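3-deoxy-D-manno-octulosonate 8-phosphate phosphatase KdsC (Haemophilus influenzae Rd, PDB 1K1E) catalyses hydrolysis of 3-deoxy-D-manno-octulosonate 8-phosphate to 3-deoxy-D-manno-octulosonate and inorganic phosphate, a magnesium-dependent step of lipopolysaccharide biosynthesis. Local coordinates at residues 23-28 with 33-38; 47-52 with 172-177; 76-81 with 85-90. All coordinates share one frame; numbering follows the deposited sequence.

The three contacts sit in separate parts of a HAD-type fold and do not touch, their centres lying 22 to 28 Å apart. Interaction 1 comes first along the chain, within the beta hairpin of strands 23-27 and 30-37. The second hairpin strand runs straight into helix 38-49, whose C-terminal end meets the end of helix 168-174 in interaction 2. Between the two halves of interaction 2 in sequence comes interaction 3, joining edge strand 76-79 of the parallel sheet to helix 84-95. Interactions 1 and 2 both touch the third subunit, where Leu172 packs on that subunit's Glu85, a residue of interaction 3, so all three regions take part in the homotetramer.

Interaction 1: 23-28 with 33-38; sequences QLHYDA and IKSFHV
The imidazole of His25 turns an edge to the carbonyl oxygen of Ile33, which lies near the ring plane, with His25 CD2 3.6 Å from Ile33 O. Ser35 OG comes in obliquely at the same ring, 3.4 Å from His25 CD2 and 3.3 Å from His25 NE2. The next ring along, that of Tyr26, serves another interface: its hydroxyl bonds to Asp71 and Arg68 of the second subunit. With CG set beside the backbone N (chi1 -55°), the His25 ring reaches along strand 30-37 past Ile33 as far as Ser35, while His25 CB stays 4.0 Å from Ile33 CB on the shared side of the hairpin.

Between the two backbones, water takes over where the strands spread apart. One molecule accepts from His25 N at 2.8 Å and donates to Ile33 O at 2.6 Å, bridging two groups too far apart to pair directly. Another is held by Lys34 NZ and gives a weak bond to Gln23 O. Lys34 NZ also makes salt bridges to Glu31 and to Asp16, a cobalt ligand, which brings the hairpin up to the metal site.

The firmer polar partners of these side chains lie across subunits: His25 ND1 bonds to Ser35 OG of the second subunit, and Ser35 OG to His25 ND1 of the third. Strand 23-27 pairs antiparallel with the second subunit and strand 30-37 with the third, an arrangement consistent with hairpins linked in a ring round the tetramer. Strand 30-37 carries on to His37 and Val38, which by similarity bind substrate. The chemistry implies that at Ile33 a water stands in for a direct bond, while His25 still pairs with Ala32 next door, and that the side chains add a His25-Ser35 bond at each of these interfaces.

Interaction 2: 47-52 with 172-177; sequences LMDADI and LKSVKS
Asp49 and Ser174 join the ends of two helices of the HAD fold, 38-49 and 168-174. The first of these ends in a Schellman motif: Ile52 N bonds back to Leu47 O and Asp51 N to Met48 O, with Asp51 at positive phi as the C-prime residue. Asp49, the last helical residue, lies within the motif.

Asp49 CB already points toward 172-177, and with CG anti to the backbone N (chi1 175°) the carboxylate is carried on outward from the helix. Asp49 CG comes 3.6 Å from Ser174 OG, and the two oxygens are used unequally. Asp49 OD1 takes the hydroxyl of Ser174, whose OG donates across 2.8 Å; the bond meets the syn side of the oxygen but from 33° out of the carboxylate plane. Asp49 OD2 lies between the two serines, 3.7 Å from Ser174 OG and 3.9 Å from Ser177 CB, and it touches Ser177 only by van der Waals approach.

The carboxylate thus reaches from Ser174 to Ser177, bonded to the first and lying against the second. Around it, Met178 also touches the Asp49 side chain, and the Asp51 carboxylate forms a salt bridge with Lys9. Elsewhere the C-terminal segment faces a neighbour, Leu172 and Val175 packing on Glu85 and Leu82 of the third subunit. Ser174 OG, set beside its own backbone N and anti to the carbonyl carbon, holds its proton toward Asp49 OD1.

Interaction 3: 76-81 with 85-90; sequences LFFLGK and ETACFD. With HG (mercury (II) ion), chain N.
Asp90 N bonds to Thr86 O at 3.0 Å, the helical turn that brings Thr86, Ala87 and Asp90 up to Phe78 and Lys81. Asp90 OD1 lies near the plane of the Phe78 ring at its edge, 3.4 Å from Phe78 CE1, and the two planes are only 18° apart, so the carboxylate meets the C-H rim nearly coplanar. Asp90 CB follows at the same edge.

Beside it, Ala87 CB packs obliquely against the ring, 3.9 Å from Phe78 CD1. Lys81, its CG anti to the backbone N and its chain extended, runs past Ala87 until NZ makes a weak bond at 3.4 Å to Thr86 OG1, an atom whose position is less sure. Lys81 NZ stays 4.5 Å from Asp90 OD1, beyond salt-bridge range, yet would probably stabilise that charge modestly.

Across the helix, Cys88 points away from the strand and its SG binds mercury at 2.4 Å, with Ala114 O and Cys118 SG completing the site.

Strand 76-79 and helix 84-95 are the first two legs of a beta-alpha-beta crossover leading to strand 102-106. Backbone bonds from Leu76 and Phe78 to Val56 and Ser58 tie this edge strand to strand 53-58. Ala87 also touches Leu57 there, Cys88 rests on helix 112-117, and Phe77 and Leu79 turn instead to helix 63-72.

Interaction 1: 23-28 with 33-38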
ATOM      1  N   GLN A  23      -2.207  -0.951  -9.020  1.00 17.53           N
ATOM      2  CA  GLN A  23      -1.247  -2.031  -8.990  1.00 16.59           C
ATOM      3  C   GLN A  23      -1.875  -3.295  -9.589  1.00 18.02           C
ATOM      4  O   GLN A  23      -3.072  -3.513  -9.497  1.00 15.46           O
ATOM      5  CB  GLN A  23      -0.776  -2.291  -7.556  1.00 17.39           C
ATOM      6  CG  GLN A  23      -0.068  -1.095  -6.854  1.00 21.97           C
ATOM      7  CD  GLN A  23       0.443  -1.435  -5.448  1.00 32.70           C
ATOM      8  OE1 GLN A  23       1.343  -2.301  -5.274  1.00 33.43           O
ATOM      9  NE2 GLN A  23      -0.122  -0.765  -4.427  1.00 22.82           N
ATOM     10  N   LEU A  24      -1.063  -4.077 -10.299  1.00 14.18           N
ATOM     11  CA  LEU A  24      -1.487  -5.380 -10.803  1.00 12.75           C
ATOM     12  C   LEU A  24      -0.639  -6.342  -9.956  1.00 17.96           C
ATOM     13  O   LEU A  24       0.604  -6.367 -10.066  1.00 13.79           O
ATOM     14  CB  LEU A  24      -1.129  -5.472 -12.283  1.00 13.66           C
ATOM     15  CG  LEU A  24      -1.723  -4.364 -13.168  1.00 15.42           C
ATOM     16  CD1 LEU A  24      -1.142  -4.521 -14.643  1.00 14.46           C
ATOM     17  CD2 LEU A  24      -3.270  -4.530 -13.190  1.00 14.33           C
ATOM     18  N   HIS A  25      -1.295  -7.083  -9.038  1.00 14.82           N
ATOM     19  CA  HIS A  25      -0.562  -7.977  -8.155  1.00 13.35           C
ATOM     20  C   HIS A  25      -0.418  -9.298  -8.840  1.00 19.91           C
ATOM     21  O   HIS A  25      -1.365 -10.101  -8.945  1.00 12.64           O
ATOM     22  CB  HIS A  25      -1.287  -8.139  -6.834  1.00 14.01           C
ATOM     23  CG  HIS A  25      -1.559  -6.836  -6.161  1.00 20.60           C
ATOM     24  ND1 HIS A  25      -0.554  -6.012  -5.681  1.00 11.71           N
ATOM     25  CD2 HIS A  25      -2.732  -6.198  -5.917  1.00 15.84           C
ATOM     26  CE1 HIS A  25      -1.104  -4.923  -5.159  1.00 15.25           C
ATOM     27  NE2 HIS A  25      -2.422  -5.013  -5.287  1.00 19.80           N
ATOM     28  N   TYR A  26       0.782  -9.496  -9.346  1.00  9.41           N
ATOM     29  CA  TYR A  26       1.108 -10.725 -10.082  1.00 20.23           C
ATOM     30  C   TYR A  26       1.674 -11.922  -9.295  1.00 17.94           C
ATOM     31  O   TYR A  26       2.405 -11.768  -8.326  1.00 13.45           O
ATOM     32  CB  TYR A  26       2.189 -10.424 -11.136  1.00 17.13           C
ATOM     33  CG  TYR A  26       1.715  -9.997 -12.518  1.00 12.82           C
ATOM     34  CD1 TYR A  26       1.034  -8.782 -12.704  1.00 11.09           C
ATOM     35  CD2 TYR A  26       2.011 -10.792 -13.634  1.00 16.84           C
ATOM     36  CE1 TYR A  26       0.664  -8.358 -13.984  1.00 21.82           C
ATOM     37  CE2 TYR A  26       1.666 -10.413 -14.905  1.00 16.97           C
ATOM     38  CZ  TYR A  26       0.987  -9.179 -15.096  1.00 22.06           C
ATOM     39  OH  TYR A  26       0.670  -8.761 -16.366  1.00 25.26           O
ATOM     40  N   ASP A  27       1.315 -13.125  -9.742  1.00 12.54           N
ATOM     41  CA  ASP A  27       2.036 -14.292  -9.260  1.00 17.64           C
ATOM     42  C   ASP A  27       2.570 -14.857 -10.603  1.00 13.35           C
ATOM     43  O   ASP A  27       2.489 -14.154 -11.623  1.00 16.69           O
ATOM     44  CB  ASP A  27       1.175 -15.249  -8.403  1.00 19.71           C
ATOM     45  CG  ASP A  27       0.105 -16.021  -9.195  1.00 15.71           C
ATOM     46  OD1 ASP A  27      -0.604 -16.829  -8.540  1.00 14.36           O
ATOM     47  OD2 ASP A  27      -0.057 -15.850 -10.412  1.00 18.14           O
ATOM     48  N   ALA A  28       3.152 -16.070 -10.642  1.00 16.44           N
ATOM     49  CA  ALA A  28       3.718 -16.613 -11.886  1.00 19.56           C
ATOM     50  C   ALA A  28       2.744 -16.842 -13.012  1.00 14.96           C
ATOM     51  O   ALA A  28       3.177 -17.065 -14.142  1.00 17.26           O
ATOM     52  CB  ALA A  28       4.441 -17.926 -11.610  1.00 23.11           C
ATOM     53  N   ILE A  33      -4.263 -11.274  -7.270  1.00 10.91           N
ATOM     54  CA  ILE A  33      -5.058 -10.561  -6.285  1.00 13.48           C
ATOM     55  C   ILE A  33      -5.422  -9.238  -6.943  1.00 13.79           C
ATOM     56  O   ILE A  33      -4.618  -8.679  -7.727  1.00 11.94           O
ATOM     57  CB  ILE A  33      -4.194 -10.213  -5.013  1.00 13.19           C
ATOM     58  CG1 ILE A  33      -3.909 -11.464  -4.178  1.00 19.97           C
ATOM     59  CG2 ILE A  33      -4.933  -9.181  -4.091  1.00 16.82           C
ATOM     60  CD1 ILE A  33      -2.787 -11.212  -3.231  1.00 25.68           C
ATOM     61  N   LYS A  34      -6.662  -8.843  -6.741  1.00 12.60           N
ATOM     62  CA  LYS A  34      -7.115  -7.509  -7.116  1.00 11.64           C
ATOM     63  C   LYS A  34      -7.552  -6.841  -5.835  1.00 13.11           C
ATOM     64  O   LYS A  34      -8.318  -7.412  -5.059  1.00 15.79           O
ATOM     65  CB  LYS A  34      -8.239  -7.521  -8.150  1.00 14.38           C
ATOM     66  CG  LYS A  34      -7.726  -8.047  -9.473  1.00 19.76           C
ATOM     67  CD  LYS A  34      -8.740  -7.781 -10.607  1.00 20.20           C
ATOM     68  CE  LYS A  34      -8.688  -6.278 -10.968  1.00 15.56           C
ATOM     69  NZ  LYS A  34      -7.314  -5.808 -11.544  1.00 14.99           N
ATOM     70  N   SER A  35      -7.123  -5.600  -5.615  1.00 11.07           N
ATOM     71  CA  SER A  35      -7.423  -4.975  -4.350  1.00 14.93           C
ATOM     72  C   SER A  35      -8.409  -3.825  -4.499  1.00 15.43           C
ATOM     73  O   SER A  35      -8.039  -2.794  -5.058  1.00 13.48           O
ATOM     74  CB  SER A  35      -6.102  -4.489  -3.749  1.00 13.71           C
ATOM     75  OG  SER A  35      -5.189  -5.596  -3.642  1.00 11.28           O
ATOM     76  N   PHE A  36      -9.607  -3.979  -3.953  1.00 11.94           N
ATOM     77  CA  PHE A  36     -10.662  -2.934  -4.090  1.00 12.09           C
ATOM     78  C   PHE A  36     -10.755  -2.156  -2.802  1.00 15.28           C
ATOM     79  O   PHE A  36      -9.946  -2.398  -1.885  1.00 17.59           O
ATOM     80  CB  PHE A  36     -11.974  -3.630  -4.421  1.00  7.42           C
ATOM     81  CG  PHE A  36     -11.911  -4.392  -5.694  1.00 11.60           C
ATOM     82  CD1 PHE A  36     -11.670  -5.774  -5.698  1.00 15.91           C
ATOM     83  CD2 PHE A  36     -12.010  -3.721  -6.913  1.00 14.86           C
ATOM     84  CE1 PHE A  36     -11.530  -6.476  -6.909  1.00 12.10           C
ATOM     85  CE2 PHE A  36     -11.864  -4.450  -8.134  1.00  6.76           C
ATOM     86  CZ  PHE A  36     -11.625  -5.805  -8.116  1.00 11.19           C
ATOM     87  N   HIS A  37     -11.686  -1.211  -2.698  1.00  8.09           N
ATOM     88  CA  HIS A  37     -11.771  -0.440  -1.463  1.00 12.75           C
ATOM     89  C   HIS A  37     -13.165  -0.582  -0.910  1.00 16.07           C
ATOM     90  O   HIS A  37     -14.161  -0.411  -1.643  1.00 14.32           O
ATOM     91  CB  HIS A  37     -11.399   1.026  -1.728  1.00  9.71           C
ATOM     92  CG  HIS A  37     -11.292   1.829  -0.482  1.00 13.56           C
ATOM     93  ND1 HIS A  37     -10.088   2.285   0.022  1.00 20.56           N
ATOM     94  CD2 HIS A  37     -12.250   2.215   0.404  1.00 10.66           C
ATOM     95  CE1 HIS A  37     -10.310   2.930   1.166  1.00 10.31           C
ATOM     96  NE2 HIS A  37     -11.608   2.902   1.413  1.00 23.47           N
ATOM     97  N   VAL A  38     -13.236  -0.868   0.383  1.00 15.27           N
ATOM     98  CA  VAL A  38     -14.543  -1.118   0.992  1.00 14.93           C
ATOM     99  C   VAL A  38     -15.514   0.069   0.893  1.00 12.90           C
ATOM    100  O   VAL A  38     -16.705  -0.157   0.703  1.00 12.45           O
ATOM    101  CB  VAL A  38     -14.353  -1.513   2.448  1.00 17.00           C
ATOM    102  CG1 VAL A  38     -13.847  -0.289   3.265  1.00 11.19           C
ATOM    103  CG2 VAL A  38     -15.628  -2.126   3.002  1.00 16.46           C
TER
HETATM  104  O   HOH W   1      -5.847  -5.240  -8.907  1.00 32.49           O
HETATM  105  O   HOH W   2      -4.017  -6.980  -9.599  1.00 19.01           O

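Interaction 2: 47-52 with 172-177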
ATOM      1  N   LEU A  47     -25.555   3.929  -4.585  1.00 15.01           N
ATOM      2  CA  LEU A  47     -26.073   4.389  -5.842  1.00 14.27           C
ATOM      3  C   LEU A  47     -27.225   3.555  -6.352  1.00 16.87           C
ATOM      4  O   LEU A  47     -28.272   4.090  -6.694  1.00 13.24           O
ATOM      5  CB  LEU A  47     -24.991   4.425  -6.944  1.00 10.01           C
ATOM      6  CG  LEU A  47     -23.850   5.464  -6.770  1.00 11.42           C
ATOM      7  CD1 LEU A  47     -22.848   5.379  -7.931  1.00  9.61           C
ATOM      8  CD2 LEU A  47     -24.437   6.908  -6.752  1.00 13.10           C
ATOM      9  N   MET A  48     -27.011   2.254  -6.372  1.00 12.88           N
ATOM     10  CA  MET A  48     -28.032   1.356  -6.885  1.00 13.46           C
ATOM     11  C   MET A  48     -29.320   1.517  -6.090  1.00 21.64           C
ATOM     12  O   MET A  48     -30.430   1.515  -6.649  1.00 20.38           O
ATOM     13  CB  MET A  48     -27.443  -0.040  -6.809  1.00 11.49           C
ATOM     14  CG  MET A  48     -26.182  -0.195  -7.676  1.00 21.55           C
ATOM     15  SD  MET A  48     -25.395  -1.862  -7.748  1.00 33.43           S
ATOM     16  CE  MET A  48     -26.006  -2.501  -6.420  1.00 23.96           C
ATOM     17  N   ASP A  49     -29.179   1.660  -4.782  1.00 15.98           N
ATOM     18  CA  ASP A  49     -30.327   1.848  -3.881  1.00 21.83           C
ATOM     19  C   ASP A  49     -31.097   3.156  -4.194  1.00 23.54           C
ATOM     20  O   ASP A  49     -32.319   3.213  -4.014  1.00 20.64           O
ATOM     21  CB  ASP A  49     -29.838   1.822  -2.433  1.00 19.26           C
ATOM     22  CG  ASP A  49     -30.939   2.120  -1.401  1.00 27.61           C
ATOM     23  OD1 ASP A  49     -30.973   3.241  -0.812  1.00 27.59           O
ATOM     24  OD2 ASP A  49     -31.778   1.219  -1.173  1.00 24.56           O
ATOM     25  N   ALA A  50     -30.378   4.167  -4.686  1.00 16.53           N
ATOM     26  CA  ALA A  50     -30.938   5.464  -4.999  1.00 18.84           C
ATOM     27  C   ALA A  50     -31.345   5.547  -6.482  1.00 16.96           C
ATOM     28  O   ALA A  50     -31.448   6.657  -7.036  1.00 17.79           O
ATOM     29  CB  ALA A  50     -29.925   6.556  -4.674  1.00 19.71           C
ATOM     30  N   ASP A  51     -31.533   4.373  -7.094  1.00 15.69           N
ATOM     31  CA  ASP A  51     -31.965   4.201  -8.481  1.00 17.45           C
ATOM     32  C   ASP A  51     -30.939   4.674  -9.493  1.00 18.56           C
ATOM     33  O   ASP A  51     -31.312   5.148 -10.542  1.00 15.39           O
ATOM     34  CB  ASP A  51     -33.277   4.955  -8.730  1.00 21.25           C
ATOM     35  CG  ASP A  51     -33.997   4.475  -9.981  1.00 28.36           C
ATOM     36  OD1 ASP A  51     -34.621   5.326 -10.670  1.00 31.59           O
ATOM     37  OD2 ASP A  51     -33.954   3.251 -10.280  1.00 28.38           O
ATOM     38  N   ILE A  52     -29.661   4.590  -9.158  1.00 11.68           N
ATOM     39  CA  ILE A  52     -28.646   4.966 -10.140  1.00 13.01           C
ATOM     40  C   ILE A  52     -27.868   3.701 -10.440  1.00 15.22           C
ATOM     41  O   ILE A  52     -27.176   3.150  -9.555  1.00 15.31           O
ATOM     42  CB  ILE A  52     -27.743   6.008  -9.544  1.00 14.58           C
ATOM     43  CG1 ILE A  52     -28.547   7.292  -9.274  1.00 14.52           C
ATOM     44  CG2 ILE A  52     -26.531   6.176 -10.485  1.00 14.75           C
ATOM     45  CD1 ILE A  52     -27.716   8.312  -8.483  1.00 15.37           C
ATOM     46  N   LEU A 172     -29.838   3.435   8.080  1.00 23.69           N
ATOM     47  CA  LEU A 172     -30.626   2.308   8.523  1.00 26.60           C
ATOM     48  C   LEU A 172     -31.848   2.070   7.644  1.00 29.03           C
ATOM     49  O   LEU A 172     -32.208   0.947   7.398  1.00 22.61           O
ATOM     50  CB  LEU A 172     -30.993   2.454  10.009  1.00 19.55           C
ATOM     51  CG  LEU A 172     -29.749   2.303  10.927  1.00 27.64           C
ATOM     52  CD1 LEU A 172     -30.117   2.687  12.360  1.00 25.25           C
ATOM     53  CD2 LEU A 172     -29.170   0.852  10.861  1.00 30.23           C
ATOM     54  N   LYS A 173     -32.453   3.120   7.125  1.00 30.20           N
ATOM     55  CA  LYS A 173     -33.599   2.919   6.242  1.00 28.49           C
ATOM     56  C   LYS A 173     -33.230   2.079   5.012  1.00 32.33           C
ATOM     57  O   LYS A 173     -34.091   1.359   4.450  1.00 26.22           O
ATOM     58  CB  LYS A 173     -34.111   4.277   5.780  1.00 27.75           C
ATOM     59  CG  LYS A 173     -34.611   5.168   6.902  1.00 34.27           C
ATOM     60  CD  LYS A 173     -35.515   6.236   6.304  1.00 28.82           C
ATOM     61  CE  LYS A 173     -36.606   6.677   7.227  1.00 34.88           C
ATOM     62  NZ  LYS A 173     -36.307   8.064   7.637  1.00 35.67           N
ATOM     63  N   SER A 174     -31.943   2.119   4.631  1.00 24.95           N
ATOM     64  CA  SER A 174     -31.484   1.411   3.427  1.00 24.69           C
ATOM     65  C   SER A 174     -30.548   0.230   3.646  1.00 26.88           C
ATOM     66  O   SER A 174     -30.167  -0.432   2.675  1.00 29.20           O
ATOM     67  CB  SER A 174     -30.770   2.382   2.483  1.00 24.32           C
ATOM     68  OG  SER A 174     -31.659   3.313   1.874  1.00 31.22           O
ATOM     69  N   VAL A 175     -30.223  -0.072   4.900  1.00 30.25           N
ATOM     70  CA  VAL A 175     -29.264  -1.133   5.231  1.00 25.20           C
ATOM     71  C   VAL A 175     -29.511  -2.484   4.557  1.00 30.62           C
ATOM     72  O   VAL A 175     -28.548  -3.169   4.168  1.00 30.79           O
ATOM     73  CB  VAL A 175     -29.165  -1.316   6.755  1.00 31.40           C
ATOM     74  CG1 VAL A 175     -30.445  -1.956   7.293  1.00 26.41           C
ATOM     75  CG2 VAL A 175     -27.899  -2.127   7.092  1.00 27.17           C
ATOM     76  N   LYS A 176     -30.778  -2.884   4.402  1.00 30.83           N
ATOM     77  CA  LYS A 176     -31.041  -4.189   3.761  1.00 36.40           C
ATOM     78  C   LYS A 176     -30.330  -4.307   2.396  1.00 37.90           C
ATOM     79  O   LYS A 176     -30.038  -5.421   1.914  1.00 35.28           O
ATOM     80  CB  LYS A 176     -32.563  -4.420   3.578  1.00 33.94           C
ATOM     81  N   SER A 177     -30.011  -3.158   1.794  1.00 30.18           N
ATOM     82  CA  SER A 177     -29.363  -3.151   0.473  1.00 28.40           C
ATOM     83  C   SER A 177     -27.894  -2.751   0.429  1.00 34.43           C
ATOM     84  O   SER A 177     -27.316  -2.644  -0.649  1.00 36.16           O
ATOM     85  CB  SER A 177     -30.178  -2.236  -0.444  1.00 29.30           C
ATOM     86  OG  SER A 177     -31.539  -2.630  -0.362  1.00 29.95           O
TER

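Interaction 3: 76-81 with 85-90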
ATOM      1  N   LEU A  76     -24.308  -5.061 -14.911  1.00 22.35           N
ATOM      2  CA  LEU A  76     -23.867  -4.454 -16.159  1.00 13.40           C
ATOM      3  C   LEU A  76     -22.359  -4.271 -16.208  1.00 20.92           C
ATOM      4  O   LEU A  76     -21.829  -3.552 -15.386  1.00 17.57           O
ATOM      5  CB  LEU A  76     -24.513  -3.062 -16.266  1.00 11.47           C
ATOM      6  CG  LEU A  76     -26.054  -2.991 -16.212  1.00 28.13           C
ATOM      7  CD1 LEU A  76     -26.508  -1.576 -16.500  1.00 22.29           C
ATOM      8  CD2 LEU A  76     -26.658  -3.961 -17.226  1.00 26.52           C
ATOM      9  N   PHE A  77     -21.683  -4.888 -17.166  1.00 18.23           N
ATOM     10  CA  PHE A  77     -20.243  -4.737 -17.249  1.00 24.24           C
ATOM     11  C   PHE A  77     -19.810  -5.108 -18.648  1.00 22.68           C
ATOM     12  O   PHE A  77     -20.475  -5.860 -19.342  1.00 22.08           O
ATOM     13  CB  PHE A  77     -19.520  -5.671 -16.260  1.00 11.07           C
ATOM     14  CG  PHE A  77     -20.017  -7.055 -16.292  1.00 20.23           C
ATOM     15  CD1 PHE A  77     -19.460  -7.983 -17.148  1.00 19.46           C
ATOM     16  CD2 PHE A  77     -21.001  -7.445 -15.399  1.00 20.30           C
ATOM     17  CE1 PHE A  77     -19.866  -9.321 -17.103  1.00 25.19           C
ATOM     18  CE2 PHE A  77     -21.422  -8.793 -15.347  1.00 26.17           C
ATOM     19  CZ  PHE A  77     -20.836  -9.710 -16.210  1.00 27.15           C
ATOM     20  N   PHE A  78     -18.654  -4.606 -19.024  1.00 18.14           N
ATOM     21  CA  PHE A  78     -18.054  -4.891 -20.314  1.00 13.64           C
ATOM     22  C   PHE A  78     -16.570  -5.028 -19.943  1.00 17.43           C
ATOM     23  O   PHE A  78     -15.837  -4.050 -19.601  1.00 18.81           O
ATOM     24  CB  PHE A  78     -18.303  -3.716 -21.247  1.00 24.34           C
ATOM     25  CG  PHE A  78     -18.410  -4.100 -22.672  1.00 22.49           C
ATOM     26  CD1 PHE A  78     -19.406  -3.558 -23.462  1.00 28.69           C
ATOM     27  CD2 PHE A  78     -17.513  -5.001 -23.230  1.00 27.91           C
ATOM     28  CE1 PHE A  78     -19.519  -3.915 -24.838  1.00 30.89           C
ATOM     29  CE2 PHE A  78     -17.619  -5.375 -24.617  1.00 27.34           C
ATOM     30  CZ  PHE A  78     -18.629  -4.820 -25.404  1.00 26.39           C
ATOM     31  N   LEU A  79     -16.122  -6.265 -20.029  1.00 14.11           N
ATOM     32  CA  LEU A  79     -14.758  -6.661 -19.639  1.00 13.91           C
ATOM     33  C   LEU A  79     -13.993  -7.191 -20.835  1.00 26.68           C
ATOM     34  O   LEU A  79     -14.579  -7.784 -21.759  1.00 28.11           O
ATOM     35  CB  LEU A  79     -14.824  -7.724 -18.518  1.00 20.21           C
ATOM     36  CG  LEU A  79     -15.743  -7.386 -17.306  1.00 20.03           C
ATOM     37  CD1 LEU A  79     -15.692  -8.479 -16.244  1.00 17.15           C
ATOM     38  CD2 LEU A  79     -15.292  -6.062 -16.646  1.00 20.25           C
ATOM     39  N   GLY A  80     -12.695  -6.915 -20.837  1.00 23.51           N
ATOM     40  CA  GLY A  80     -11.831  -7.359 -21.913  1.00 22.79           C
ATOM     41  C   GLY A  80     -11.778  -6.435 -23.107  1.00 31.88           C
ATOM     42  O   GLY A  80     -11.004  -6.678 -24.035  1.00 30.40           O
ATOM     43  N   LYS A  81     -12.588  -5.381 -23.096  1.00 23.51           N
ATOM     44  CA  LYS A  81     -12.628  -4.434 -24.231  1.00 28.41           C
ATOM     45  C   LYS A  81     -11.722  -3.249 -24.037  1.00 27.02           C
ATOM     46  O   LYS A  81     -11.851  -2.508 -23.062  1.00 25.67           O
ATOM     47  CB  LYS A  81     -14.051  -3.923 -24.488  1.00 35.54           C
ATOM     48  CG  LYS A  81     -14.151  -3.393 -25.898  1.00 29.93           C
ATOM     49  CD  LYS A  81     -15.548  -3.219 -26.365  1.00 27.49           C
ATOM     50  CE  LYS A  81     -15.498  -3.123 -27.877  1.00 29.34           C
ATOM     51  NZ  LYS A  81     -16.844  -3.158 -28.505  1.00 35.86           N
ATOM     52  N   GLU A  85     -14.942   3.779 -25.927  1.00 15.71           N
ATOM     53  CA  GLU A  85     -16.045   4.628 -26.353  1.00 15.51           C
ATOM     54  C   GLU A  85     -17.293   3.841 -26.806  1.00 19.88           C
ATOM     55  O   GLU A  85     -18.401   4.227 -26.490  1.00 24.96           O
ATOM     56  CB  GLU A  85     -15.627   5.546 -27.507  1.00 20.46           C
ATOM     57  CG  GLU A  85     -16.822   6.392 -28.014  1.00 30.52           C
ATOM     58  CD  GLU A  85     -16.500   7.132 -29.319  1.00 38.86           C
ATOM     59  OE1 GLU A  85     -15.294   7.408 -29.540  1.00 32.60           O
ATOM     60  OE2 GLU A  85     -17.439   7.438 -30.103  1.00 37.47           O
ATOM     61  N   THR A  86     -17.149   2.761 -27.569  1.00 20.21           N
ATOM     62  CA  THR A  86     -18.369   2.089 -27.934  1.00 15.83           C
ATOM     63  C   THR A  86     -18.918   1.275 -26.739  1.00 20.61           C
ATOM     64  O   THR A  86     -20.130   1.093 -26.647  1.00 21.19           O
ATOM     65  CB  THR A  86     -18.176   1.183 -29.150  1.00 19.31           C
ATOM     66  OG1 THR A  86     -17.185   0.235 -28.859  1.00 21.12           O
ATOM     67  CG2 THR A  86     -17.733   2.035 -30.358  1.00 24.19           C
ATOM     68  N   ALA A  87     -18.043   0.834 -25.826  1.00 14.42           N
ATOM     69  CA  ALA A  87     -18.464   0.084 -24.651  1.00 14.53           C
ATOM     70  C   ALA A  87     -19.379   1.010 -23.882  1.00 15.06           C
ATOM     71  O   ALA A  87     -20.385   0.554 -23.326  1.00 16.45           O
ATOM     72  CB  ALA A  87     -17.278  -0.334 -23.727  1.00 16.84           C
ATOM     73  N   CYS A  88     -19.058   2.308 -23.832  1.00 15.43           N
ATOM     74  CA  CYS A  88     -19.935   3.225 -23.109  1.00 11.02           C
ATOM     75  C   CYS A  88     -21.328   3.197 -23.673  1.00 15.11           C
ATOM     76  O   CYS A  88     -22.295   3.056 -22.928  1.00 14.02           O
ATOM     77  CB  CYS A  88     -19.526   4.729 -23.142  1.00 10.31           C
ATOM     78  SG  CYS A  88     -17.940   4.974 -22.228  1.00 21.80           S
ATOM     79  N   PHE A  89     -21.464   3.382 -24.978  1.00 13.47           N
ATOM     80  CA  PHE A  89     -22.836   3.419 -25.486  1.00 16.40           C
ATOM     81  C   PHE A  89     -23.610   2.125 -25.315  1.00 19.12           C
ATOM     82  O   PHE A  89     -24.852   2.148 -25.110  1.00 21.09           O
ATOM     83  CB  PHE A  89     -22.774   3.875 -26.920  1.00 25.28           C
ATOM     84  CG  PHE A  89     -22.164   5.255 -27.054  1.00 26.96           C
ATOM     85  CD1 PHE A  89     -22.818   6.359 -26.524  1.00 26.72           C
ATOM     86  CD2 PHE A  89     -20.962   5.448 -27.727  1.00 28.80           C
ATOM     87  CE1 PHE A  89     -22.284   7.651 -26.674  1.00 30.62           C
ATOM     88  CE2 PHE A  89     -20.429   6.733 -27.875  1.00 25.96           C
ATOM     89  CZ  PHE A  89     -21.090   7.827 -27.357  1.00 31.70           C
ATOM     90  N   ASP A  90     -22.874   1.017 -25.389  1.00 19.86           N
ATOM     91  CA  ASP A  90     -23.481  -0.304 -25.234  1.00 14.35           C
ATOM     92  C   ASP A  90     -24.001  -0.439 -23.830  1.00 22.57           C
ATOM     93  O   ASP A  90     -25.102  -0.951 -23.632  1.00 21.69           O
ATOM     94  CB  ASP A  90     -22.474  -1.397 -25.527  1.00 14.31           C
ATOM     95  CG  ASP A  90     -22.144  -1.526 -27.000  1.00  9.70           C
ATOM     96  OD1 ASP A  90     -21.119  -2.231 -27.334  1.00 13.18           O
ATOM     97  OD2 ASP A  90     -22.914  -0.935 -27.792  1.00 15.85           O
TER
HETATM   98 HG    HG N 301     -18.831   6.770 -20.926  1.00 19.28          HG